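Zinc transport protein ZntB (Vibrio parahaemolyticus RIMD 2210633, PDB 3CK6) probably takes up zinc ions across the cell inner membrane by symport with protons, working as a homopentamer of the CorA metal ion transporter family. Local coordinates at residues S115-E120 against E143-K148; S136-I141 against H210-A215; N50-A55 against R99-Q104; D42-L47 against T56-L61. The protein carries 1 engineered substitution. All blocks are in the same frame, centred on the assembly; numbering follows the deposited sequence.

Strand 96-103 lies between two helical layers. Its Leu101 and Phe103 face the 50-55 loop (contact 3), beside the helix pair of contact 4, while Ile100 meets Leu138 and Ile141 of contact 2 from the other side. Contacts 1 and 2 share helix 134-161, contacts 3 and 4 helix 54-60, and their centres lie about 12 and 8 Å apart. Contact 2 is the most buried: an aromatic-amide stack with its polar ends satisfied. The other three are partly buried. Contacts 1 and 4 set an apolar inner side against a salt bridge on the partly exposed side, whereas contact 3 joins a valine-phenylalanine core to a water bridge.

Contact 1 of 4, residues S115-E120 against E143-K148; sequences SRAIME and EGLNGK
Ala117 and Gly144 are where helix 116-120 and helix 143-148 come closest, with their axes 8.6 Å apart at an angle of 128°. The methyl of Ala117 rests directly on backbone: CB lies 3.5 Å from Gly144 C, with the start of Leu145 just beyond. A small residue facing one without a side chain suits such an approach. Leu145, with CG beside its own backbone N, carries CD2 round to within 4.1 Å of Ala117 CB and closes the inner side of the contact. Next to it, Ser115 OG accepts a hydrogen bond from Ile118 N (3.2 Å, N-H...O 166°), the classic N-cap of helix 116-126. This helix belongs to the helical layer that, in the α/β/α cytoplasmic domain of the CorA family, lies on the sheet: Ile118 packs on Trp33 and His35 of strand 32-37, while Asn146, on helix 143-148, packs against helix 209-246. The partly exposed side is built from long charged chains. Lys148 bends at chi2 and then runs straight, meeting the extended Glu120 tip to tip; NZ is 2.9 Å from Glu120 OE2, on its syn lone pair, and makes a weak bond to OE1. Arg116 crosses Lys148 obliquely, CG 3.7 Å from CE, and its NH1 reaches the same Glu120 OE2 at 3.4 Å, so one carboxylate is shared by two positive groups and probably eases their mutual repulsion.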
# COMPACT_ATOMS: atom_id res chain seq x y z
N SER E 115 28.74 8.37 -18.73
CA SER E 115 28.06 7.10 -18.49
C SER E 115 28.70 6.06 -19.42
O SER E 115 28.81 6.29 -20.62
CB SER E 115 26.57 7.27 -18.78
OG SER E 115 25.95 6.09 -19.31
N ARG E 116 29.10 4.92 -18.86
CA ARG E 116 29.68 3.84 -19.64
C ARG E 116 28.65 3.30 -20.65
O ARG E 116 29.01 3.00 -21.77
CB ARG E 116 30.24 2.72 -18.75
CG ARG E 116 30.75 1.52 -19.53
CD ARG E 116 32.28 1.49 -19.68
NE ARG E 116 32.81 2.52 -20.58
CZ ARG E 116 33.39 2.28 -21.76
NH1 ARG E 116 33.50 1.04 -22.22
NH2 ARG E 116 33.86 3.30 -22.48
N ALA E 117 27.39 3.23 -20.25
CA ALA E 117 26.28 2.80 -21.15
C ALA E 117 26.20 3.62 -22.45
O ALA E 117 26.06 3.07 -23.55
CB ALA E 117 24.97 2.90 -20.40
N ILE E 118 26.25 4.94 -22.32
CA ILE E 118 26.23 5.82 -23.48
C ILE E 118 27.54 5.79 -24.30
O ILE E 118 27.50 5.82 -25.53
CB ILE E 118 25.77 7.25 -23.11
CG1 ILE E 118 24.29 7.20 -22.65
CG2 ILE E 118 25.90 8.19 -24.34
CD1 ILE E 118 23.78 8.47 -22.02
N MSE E 119 28.70 5.70 -23.64
CA MSE E 119 29.97 5.44 -24.34
C MSE E 119 29.91 4.23 -25.25
O MSE E 119 30.39 4.27 -26.38
CB MSE E 119 31.13 5.23 -23.35
CG MSE E 119 31.39 6.41 -22.47
SE MSE E 119 32.90 6.08 -21.33
CE MSE E 119 32.22 6.95 -19.75
N GLU E 120 29.33 3.14 -24.75
CA GLU E 120 29.23 1.89 -25.52
C GLU E 120 28.34 2.08 -26.76
O GLU E 120 28.67 1.58 -27.84
CB GLU E 120 28.82 0.71 -24.62
CG GLU E 120 30.04 0.32 -23.72
CD GLU E 120 29.77 -0.70 -22.60
OE1 GLU E 120 28.68 -1.31 -22.52
OE2 GLU E 120 30.70 -0.88 -21.78
N GLU E 143 18.20 0.27 -21.45
CA GLU E 143 18.75 -1.05 -21.18
C GLU E 143 20.25 -1.02 -20.83
O GLU E 143 20.72 -1.84 -20.03
CB GLU E 143 18.51 -2.03 -22.33
CG GLU E 143 17.04 -2.44 -22.49
CD GLU E 143 16.61 -3.58 -21.54
OE1 GLU E 143 16.95 -3.54 -20.33
OE2 GLU E 143 15.91 -4.51 -22.01
N GLY E 144 21.00 -0.10 -21.44
CA GLY E 144 22.43 0.02 -21.12
C GLY E 144 22.63 0.38 -19.65
O GLY E 144 23.44 -0.23 -18.97
N LEU E 145 21.87 1.38 -19.19
CA LEU E 145 21.87 1.81 -17.79
C LEU E 145 21.47 0.68 -16.83
O LEU E 145 22.14 0.48 -15.80
CB LEU E 145 20.98 3.05 -17.60
CG LEU E 145 21.45 4.38 -18.22
CD1 LEU E 145 20.35 5.44 -18.11
CD2 LEU E 145 22.74 4.87 -17.60
N ASN E 146 20.41 -0.08 -17.17
CA ASN E 146 20.05 -1.32 -16.44
C ASN E 146 21.21 -2.31 -16.35
O ASN E 146 21.54 -2.79 -15.25
CB ASN E 146 18.88 -2.06 -17.13
CG ASN E 146 17.54 -1.41 -16.89
OD1 ASN E 146 17.39 -0.59 -15.98
ND2 ASN E 146 16.51 -1.81 -17.70
N GLY E 147 21.78 -2.65 -17.51
CA GLY E 147 22.92 -3.57 -17.61
C GLY E 147 24.06 -3.21 -16.66
O GLY E 147 24.61 -4.07 -15.97
N LYS E 148 24.44 -1.93 -16.63
CA LYS E 148 25.51 -1.51 -15.71
C LYS E 148 25.13 -1.54 -14.23
O LYS E 148 25.98 -1.80 -13.37
CB LYS E 148 26.08 -0.13 -16.12
CG LYS E 148 26.59 -0.07 -17.57
CD LYS E 148 27.65 -1.13 -17.84
CE LYS E 148 28.15 -1.06 -19.27
NZ LYS E 148 29.28 -2.02 -19.52

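Contact 2 of 4, residues S136-I141 against H210-A215; sequences SLLNQI and HQYRFA
Asn139 lays its carboxamide over one face of the Tyr212 ring, the two planes tilted by 27° and Asn139 CG standing 4.2 Å above the ring plane, toward its rim. The two side chains slide past each other in opposite directions, Asn139 with CG anti to its backbone N (chi1 -163°). A flat amide suits this place because it can stack on an aromatic face while still using its polar atoms at the edge. Asn139 ND2 donates to a water at 3.0 Å, which in turn donates to Gln211 O at 2.8 Å, so the water links the asparagine side chain to the backbone of the facing helix. Asn139 OD1 is bonded to Arg208 NE and also presses on Gln211 CB, only 3.0 Å away. Segments 136-141 and 210-215 run nearly parallel, with axes 10.4 Å apart: helix 134-161 lies here beside the long helix 209-246, the stalk which in the CorA family continues into the membrane. At this spacing the long, flat tyrosine can reach across to the neighbouring helix with its hydroxyl. Tyr212 OH is hydrogen-bonded to Ala135 O near the start of helix 134-161 and sits 3.3 Å from Leu138 CB. Leu138 CG lies at the ring edge, 4.4 Å from Tyr212 CE2, and Leu197 and Ile198 of helix 173-199 also touch the tyrosine. On another side of helix 209-246, Phe214 stacks on His59 of a neighbouring subunit, with His70 of that subunit edge-to-face to it.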
# COMPACT_ATOMS: atom_id res chain seq x y z
N SER E 136 15.07 3.09 -31.16
CA SER E 136 16.04 2.09 -30.75
C SER E 136 17.13 2.68 -29.87
O SER E 136 17.55 2.05 -28.90
CB SER E 136 16.65 1.38 -31.97
OG SER E 136 17.68 0.49 -31.58
N LEU E 137 17.59 3.89 -30.19
CA LEU E 137 18.58 4.58 -29.37
C LEU E 137 18.14 4.71 -27.91
O LEU E 137 18.91 4.41 -26.99
CB LEU E 137 18.88 5.97 -29.97
CG LEU E 137 19.78 6.87 -29.12
CD1 LEU E 137 21.17 6.24 -28.95
CD2 LEU E 137 19.88 8.23 -29.75
N LEU E 138 16.92 5.20 -27.70
CA LEU E 138 16.45 5.46 -26.34
C LEU E 138 16.29 4.15 -25.57
O LEU E 138 16.62 4.06 -24.39
CB LEU E 138 15.13 6.22 -26.39
CG LEU E 138 14.43 6.51 -25.06
CD1 LEU E 138 15.37 7.26 -24.13
CD2 LEU E 138 13.13 7.28 -25.28
N ASN E 139 15.80 3.12 -26.26
CA ASN E 139 15.72 1.76 -25.72
C ASN E 139 17.09 1.26 -25.27
O ASN E 139 17.22 0.72 -24.17
CB ASN E 139 15.11 0.84 -26.80
CG ASN E 139 14.59 -0.50 -26.24
OD1 ASN E 139 13.85 -1.19 -26.94
ND2 ASN E 139 15.00 -0.89 -25.01
N GLN E 140 18.11 1.48 -26.09
CA GLN E 140 19.48 1.07 -25.73
C GLN E 140 20.05 1.86 -24.56
O GLN E 140 20.79 1.31 -23.75
CB GLN E 140 20.41 1.17 -26.92
CG GLN E 140 20.17 0.10 -27.99
CD GLN E 140 21.29 0.03 -29.02
OE1 GLN E 140 22.36 0.63 -28.84
NE2 GLN E 140 21.04 -0.69 -30.11
N ILE E 141 19.73 3.15 -24.46
CA ILE E 141 20.15 3.94 -23.29
C ILE E 141 19.55 3.35 -22.00
O ILE E 141 20.28 3.10 -21.02
CB ILE E 141 19.77 5.45 -23.43
CG1 ILE E 141 20.53 6.08 -24.61
CG2 ILE E 141 20.07 6.22 -22.10
CD1 ILE E 141 19.99 7.47 -25.05
N HIS E 210 7.22 -4.43 -27.30
CA HIS E 210 7.70 -5.53 -26.46
C HIS E 210 9.09 -5.29 -25.90
O HIS E 210 9.36 -5.68 -24.75
CB HIS E 210 7.62 -6.86 -27.22
CG HIS E 210 6.35 -7.03 -27.99
ND1 HIS E 210 6.27 -7.75 -29.16
CD2 HIS E 210 5.10 -6.53 -27.77
CE1 HIS E 210 5.03 -7.71 -29.61
NE2 HIS E 210 4.31 -6.97 -28.79
N GLN E 211 9.96 -4.64 -26.68
CA GLN E 211 11.30 -4.29 -26.18
C GLN E 211 11.24 -3.37 -24.95
O GLN E 211 11.95 -3.59 -23.96
CB GLN E 211 12.17 -3.67 -27.28
CG GLN E 211 12.38 -4.56 -28.50
CD GLN E 211 11.43 -4.23 -29.64
OE1 GLN E 211 10.23 -4.04 -29.44
NE2 GLN E 211 11.97 -4.20 -30.86
N TYR E 212 10.40 -2.33 -25.00
CA TYR E 212 10.29 -1.42 -23.86
C TYR E 212 9.71 -2.15 -22.64
O TYR E 212 10.15 -1.90 -21.52
CB TYR E 212 9.52 -0.13 -24.21
CG TYR E 212 10.38 0.97 -24.85
CD1 TYR E 212 10.51 1.04 -26.21
CD2 TYR E 212 11.07 1.94 -24.06
CE1 TYR E 212 11.30 2.03 -26.83
CE2 TYR E 212 11.87 2.96 -24.70
CZ TYR E 212 11.97 2.98 -26.08
OH TYR E 212 12.71 3.95 -26.78
N ARG E 213 8.78 -3.09 -22.86
CA ARG E 213 8.30 -3.92 -21.75
C ARG E 213 9.33 -4.84 -21.10
O ARG E 213 9.31 -5.00 -19.89
CB ARG E 213 7.05 -4.72 -22.11
CG ARG E 213 5.75 -3.98 -21.83
CD ARG E 213 5.12 -3.55 -23.12
NE ARG E 213 3.88 -2.79 -22.94
CZ ARG E 213 3.49 -1.82 -23.76
NH1 ARG E 213 2.33 -1.18 -23.55
NH2 ARG E 213 4.27 -1.46 -24.78
N PHE E 214 10.21 -5.45 -21.92
CA PHE E 214 11.40 -6.16 -21.41
C PHE E 214 12.31 -5.24 -20.57
O PHE E 214 12.83 -5.67 -19.53
CB PHE E 214 12.19 -6.79 -22.57
CG PHE E 214 11.39 -7.74 -23.43
CD1 PHE E 214 10.40 -8.54 -22.89
CD2 PHE E 214 11.65 -7.85 -24.80
CE1 PHE E 214 9.65 -9.42 -23.70
CE2 PHE E 214 10.91 -8.72 -25.61
CZ PHE E 214 9.91 -9.50 -25.05
N ALA E 215 12.51 -4.01 -21.01
CA ALA E 215 13.29 -3.03 -20.23
C ALA E 215 12.62 -2.70 -18.89
O ALA E 215 13.28 -2.62 -17.86
CB ALA E 215 13.56 -1.75 -21.04
O HOH W 1 14.72 -3.81 -24.29

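Contact 3 of 4, residues N50-A55 against R99-Q104; sequences NHVPRA and RILYFQ
Three hydrogen bonds grip the oxygen of a water lodged between Asn50 and Gln104: it donates to Asn50 O and to Asn50 OD1, each at 2.9 Å, and accepts from Gln104 NE2 at 3.1 Å. The asparagine is itself firmly fixed, since OD1 also accepts from Ile28 N while ND2 is bonded to Trp46 O and Glu26 O. A short amide side chain, donor and acceptor in one, suits a helix end where several carbonyls converge. Helix 43-49 finishes here in a Schellman motif: His51, at positive phi (69°), is its C-prime residue, with Val52 N bonded to Leu47 O and His51 N to Glu48 O. The turn directs Asn50 O and His51 O at Phe103. Asn50 O lies near the ring plane, 3.3 Å from Phe103 CE2, where the slightly positive ring hydrogens probably attract it, and His51 O comes 3.4 Å from Phe103 CZ. Val52 then drops over the ring face. Val52 CG2 stands 3.8 Å from the centroid of Phe103 and only 13° off the normal, a CH-pi contact, while the other branch, Val52 CG1, meets Leu101 CD2 tip to tip at 3.8 Å. A beta-branched residue fits because one methyl can cover the ring while both touch Leu101. Leu101 and Phe103 are two apart on strand 96-103, so both face this loop; Tyr102 between them turns the other way and bonds Glu203. Pro53 CD leans on Phe103 CE1 and occupies the N-cap position of helix 54-60.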
# COMPACT_ATOMS: atom_id res chain seq x y z
N ASN E 50 16.49 27.41 -29.60
CA ASN E 50 15.76 26.35 -30.28
C ASN E 50 14.33 26.21 -29.75
O ASN E 50 13.64 25.22 -30.02
CB ASN E 50 16.54 25.03 -30.18
CG ASN E 50 17.57 24.89 -31.29
OD1 ASN E 50 17.21 24.63 -32.43
ND2 ASN E 50 18.85 25.06 -30.96
N HIS E 51 13.92 27.21 -28.97
CA HIS E 51 12.52 27.38 -28.51
C HIS E 51 12.03 26.34 -27.52
O HIS E 51 10.82 26.10 -27.41
CB HIS E 51 11.56 27.52 -29.71
CG HIS E 51 11.99 28.54 -30.70
ND1 HIS E 51 12.14 29.87 -30.37
CD2 HIS E 51 12.36 28.43 -32.00
CE1 HIS E 51 12.55 30.54 -31.43
NE2 HIS E 51 12.69 29.69 -32.44
N VAL E 52 12.95 25.73 -26.77
CA VAL E 52 12.54 24.92 -25.62
C VAL E 52 12.09 25.93 -24.56
O VAL E 52 12.81 26.88 -24.28
CB VAL E 52 13.70 24.04 -25.06
CG1 VAL E 52 13.19 23.18 -23.88
CG2 VAL E 52 14.29 23.17 -26.18
N PRO E 53 10.88 25.74 -23.98
CA PRO E 53 10.43 26.70 -22.98
C PRO E 53 11.35 26.80 -21.77
O PRO E 53 11.93 25.80 -21.33
CB PRO E 53 9.03 26.18 -22.59
CG PRO E 53 8.60 25.38 -23.81
CD PRO E 53 9.87 24.69 -24.22
N ARG E 54 11.48 28.02 -21.27
CA ARG E 54 12.32 28.40 -20.14
C ARG E 54 12.24 27.47 -18.93
O ARG E 54 13.27 27.07 -18.40
CB ARG E 54 11.99 29.83 -19.72
CG ARG E 54 12.62 30.30 -18.42
CD ARG E 54 14.01 30.87 -18.66
NE ARG E 54 14.18 32.18 -18.02
CZ ARG E 54 14.05 33.35 -18.65
NH1 ARG E 54 14.23 34.48 -17.98
NH2 ARG E 54 13.75 33.39 -19.95
N ALA E 55 11.02 27.15 -18.50
CA ALA E 55 10.81 26.34 -17.30
C ALA E 55 11.23 24.88 -17.49
O ALA E 55 11.69 24.22 -16.54
CB ALA E 55 9.38 26.44 -16.82
N ARG E 99 19.66 13.39 -18.32
CA ARG E 99 18.40 14.07 -18.53
C ARG E 99 18.16 14.25 -20.02
O ARG E 99 18.96 14.84 -20.75
CB ARG E 99 18.34 15.36 -17.76
CG ARG E 99 18.83 15.14 -16.31
CD ARG E 99 18.60 16.31 -15.54
NE ARG E 99 19.27 16.23 -14.25
CZ ARG E 99 19.56 17.29 -13.52
NH1 ARG E 99 19.28 18.51 -13.97
NH2 ARG E 99 20.18 17.13 -12.35
N ILE E 100 17.05 13.71 -20.45
CA ILE E 100 16.79 13.54 -21.85
C ILE E 100 15.51 14.28 -22.23
O ILE E 100 14.47 14.11 -21.59
CB ILE E 100 16.61 12.03 -22.20
CG1 ILE E 100 17.87 11.23 -21.87
CG2 ILE E 100 16.12 11.85 -23.67
CD1 ILE E 100 17.69 9.76 -22.12
N LEU E 101 15.60 15.06 -23.31
CA LEU E 101 14.46 15.75 -23.89
C LEU E 101 14.17 15.11 -25.23
O LEU E 101 15.08 14.95 -26.04
CB LEU E 101 14.84 17.23 -24.10
CG LEU E 101 13.82 18.36 -24.14
CD1 LEU E 101 13.05 18.47 -22.84
CD2 LEU E 101 14.54 19.70 -24.43
N TYR E 102 12.92 14.74 -25.48
CA TYR E 102 12.48 14.44 -26.86
C TYR E 102 11.65 15.65 -27.29
O TYR E 102 10.62 15.94 -26.70
CB TYR E 102 11.68 13.14 -26.93
CG TYR E 102 11.16 12.74 -28.32
CD1 TYR E 102 12.03 12.56 -29.40
CD2 TYR E 102 9.81 12.48 -28.53
CE1 TYR E 102 11.56 12.18 -30.67
CE2 TYR E 102 9.32 12.06 -29.81
CZ TYR E 102 10.22 11.92 -30.86
OH TYR E 102 9.79 11.53 -32.11
N PHE E 103 12.16 16.38 -28.28
CA PHE E 103 11.70 17.72 -28.58
C PHE E 103 11.76 17.94 -30.09
O PHE E 103 12.79 17.72 -30.72
CB PHE E 103 12.51 18.78 -27.81
CG PHE E 103 12.03 20.20 -28.01
CD1 PHE E 103 10.95 20.71 -27.27
CD2 PHE E 103 12.64 21.04 -28.95
CE1 PHE E 103 10.49 22.02 -27.46
CE2 PHE E 103 12.21 22.35 -29.13
CZ PHE E 103 11.13 22.85 -28.38
N GLN E 104 10.62 18.33 -30.65
CA GLN E 104 10.44 18.46 -32.12
C GLN E 104 11.09 17.30 -32.88
O GLN E 104 11.69 17.52 -33.93
CB GLN E 104 10.99 19.79 -32.64
CG GLN E 104 10.32 21.04 -32.10
CD GLN E 104 11.09 22.34 -32.41
OE1 GLN E 104 10.60 23.43 -32.15
NE2 GLN E 104 12.30 22.22 -32.97
O HOH W 2 14.34 24.54 -32.76

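Contact 4 of 4, residues D42-L47 against T56-L61; sequences DIRGWL and TVDHLL. Engineered in segment 42-47: Gly45 (natural residue Ser).
Arg44 and Asp58 make the polar first shell, and both guanidinium tips converge on a single carboxylate oxygen. Arg44 NH2 lies 2.8 Å from Asp58 OD1 with an N-H...O angle of 141°, and Arg44 NH1 adds a weak bond to the same oxygen at 3.0 Å, making a fork on one atom. The acceptor sits near the guanidinium plane and is met almost along its C-O axis. The two flat groups are turned 55° apart, which fits the lack of a paired, side-by-side bridge. Over one guanidinium face stands Val57 CG1, 3.5 Å from Arg44 NH2. The arginine gets there by running straight through chi2 and bending at chi3, and Leu61 CD1 packs on Arg44 CB at 3.8 Å. Glu48, one helical turn further on, also salt-bridges Arg44 NH2 and probably helps to position it. Beneath lies the apolar layer: Leu47 CB meets Val57 CG2 and Leu47 CD1 meets Leu60 CD2, both at 3.8 Å, while Ile43 CG2 touches Leu61 CD2 at 4.1 Å. Branched aliphatics suit this inner side, where segments 43-47 and 56-60 cross at 147° and helices 43-49 and 54-60 form a hairpin packed on the sheet through Ile108 and Thr110 of strand 106-111 and Met78 of strand 77-83. Thr56 packs on Phe214 of a neighbouring subunit, bringing helix 54-60 to the pentamer interface. With two carboxylates around one guanidinium, Asp58 and Glu48 probably stay ionised and share its charge on the partly exposed side.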
# COMPACT_ATOMS: atom_id res chain seq x y z
N ASP E 42 27.04 27.41 -22.21
CA ASP E 42 26.38 27.64 -23.51
C ASP E 42 25.10 26.84 -23.78
O ASP E 42 24.37 27.14 -24.73
CB ASP E 42 27.37 27.36 -24.66
CG ASP E 42 28.51 28.39 -24.76
OD1 ASP E 42 28.53 29.42 -24.05
OD2 ASP E 42 29.41 28.15 -25.59
N ILE E 43 24.82 25.80 -22.98
CA ILE E 43 23.71 24.89 -23.30
C ILE E 43 22.33 25.52 -23.15
O ILE E 43 21.46 25.34 -24.01
CB ILE E 43 23.79 23.51 -22.57
CG1 ILE E 43 22.73 22.54 -23.15
CG2 ILE E 43 23.71 23.68 -21.05
CD1 ILE E 43 22.74 21.12 -22.52
N ARG E 44 22.12 26.28 -22.08
CA ARG E 44 20.84 26.97 -21.90
C ARG E 44 20.48 27.86 -23.09
O ARG E 44 19.33 27.88 -23.53
CB ARG E 44 20.82 27.81 -20.61
CG ARG E 44 19.57 28.66 -20.48
CD ARG E 44 19.56 29.45 -19.18
NE ARG E 44 19.39 28.59 -18.02
CZ ARG E 44 18.21 28.19 -17.53
NH1 ARG E 44 18.19 27.43 -16.44
NH2 ARG E 44 17.07 28.55 -18.14
N GLY E 45 21.46 28.61 -23.59
CA GLY E 45 21.23 29.53 -24.71
C GLY E 45 20.79 28.79 -25.95
O GLY E 45 19.83 29.18 -26.64
N TRP E 46 21.51 27.70 -26.24
CA TRP E 46 21.18 26.84 -27.37
C TRP E 46 19.76 26.29 -27.28
O TRP E 46 19.00 26.37 -28.25
CB TRP E 46 22.20 25.71 -27.44
CG TRP E 46 22.04 24.80 -28.59
CD1 TRP E 46 22.29 25.07 -29.91
CD2 TRP E 46 21.63 23.43 -28.53
NE1 TRP E 46 22.04 23.96 -30.68
CE2 TRP E 46 21.63 22.94 -29.86
CE3 TRP E 46 21.25 22.58 -27.49
CZ2 TRP E 46 21.29 21.62 -30.16
CZ3 TRP E 46 20.90 21.27 -27.79
CH2 TRP E 46 20.91 20.81 -29.13
N LEU E 47 19.40 25.76 -26.11
CA LEU E 47 18.06 25.19 -25.89
C LEU E 47 16.95 26.23 -26.09
O LEU E 47 15.94 25.97 -26.78
CB LEU E 47 17.98 24.55 -24.49
CG LEU E 47 18.77 23.25 -24.31
CD1 LEU E 47 18.83 22.85 -22.86
CD2 LEU E 47 18.18 22.11 -25.14
N THR E 56 11.08 24.39 -18.72
CA THR E 56 11.53 23.06 -19.13
C THR E 56 13.05 23.02 -19.12
O THR E 56 13.64 22.07 -18.59
CB THR E 56 10.99 22.69 -20.52
OG1 THR E 56 9.56 22.76 -20.50
CG2 THR E 56 11.42 21.29 -20.94
N VAL E 57 13.67 24.06 -19.66
CA VAL E 57 15.12 24.20 -19.56
C VAL E 57 15.57 24.24 -18.07
O VAL E 57 16.49 23.52 -17.68
CB VAL E 57 15.64 25.45 -20.34
CG1 VAL E 57 17.13 25.62 -20.13
CG2 VAL E 57 15.35 25.31 -21.84
N ASP E 58 14.91 25.08 -17.26
CA ASP E 58 15.19 25.16 -15.80
C ASP E 58 15.12 23.77 -15.18
O ASP E 58 16.00 23.39 -14.38
CB ASP E 58 14.16 26.03 -15.08
CG ASP E 58 14.28 27.52 -15.40
OD1 ASP E 58 15.25 27.98 -16.05
OD2 ASP E 58 13.36 28.26 -14.97
N HIS E 59 14.08 23.00 -15.50
CA HIS E 59 13.96 21.67 -14.90
C HIS E 59 15.06 20.74 -15.39
O HIS E 59 15.67 20.01 -14.59
CB HIS E 59 12.58 21.04 -15.09
CG HIS E 59 12.23 20.02 -14.03
ND1 HIS E 59 12.01 18.69 -14.32
CD2 HIS E 59 12.08 20.15 -12.70
CE1 HIS E 59 11.73 18.04 -13.20
NE2 HIS E 59 11.75 18.90 -12.20
N LEU E 60 15.34 20.81 -16.70
CA LEU E 60 16.38 19.98 -17.33
C LEU E 60 17.77 20.21 -16.75
O LEU E 60 18.55 19.27 -16.60
CB LEU E 60 16.42 20.22 -18.84
CG LEU E 60 17.22 19.21 -19.68
CD1 LEU E 60 16.46 17.89 -19.85
CD2 LEU E 60 17.61 19.79 -21.04
N LEU E 61 18.09 21.47 -16.47
CA LEU E 61 19.42 21.86 -16.05
C LEU E 61 19.52 22.07 -14.53
O LEU E 61 20.54 22.58 -14.05
CB LEU E 61 19.85 23.14 -16.79
CG LEU E 61 19.84 23.15 -18.33
CD1 LEU E 61 20.34 24.48 -18.84
CD2 LEU E 61 20.67 22.00 -18.92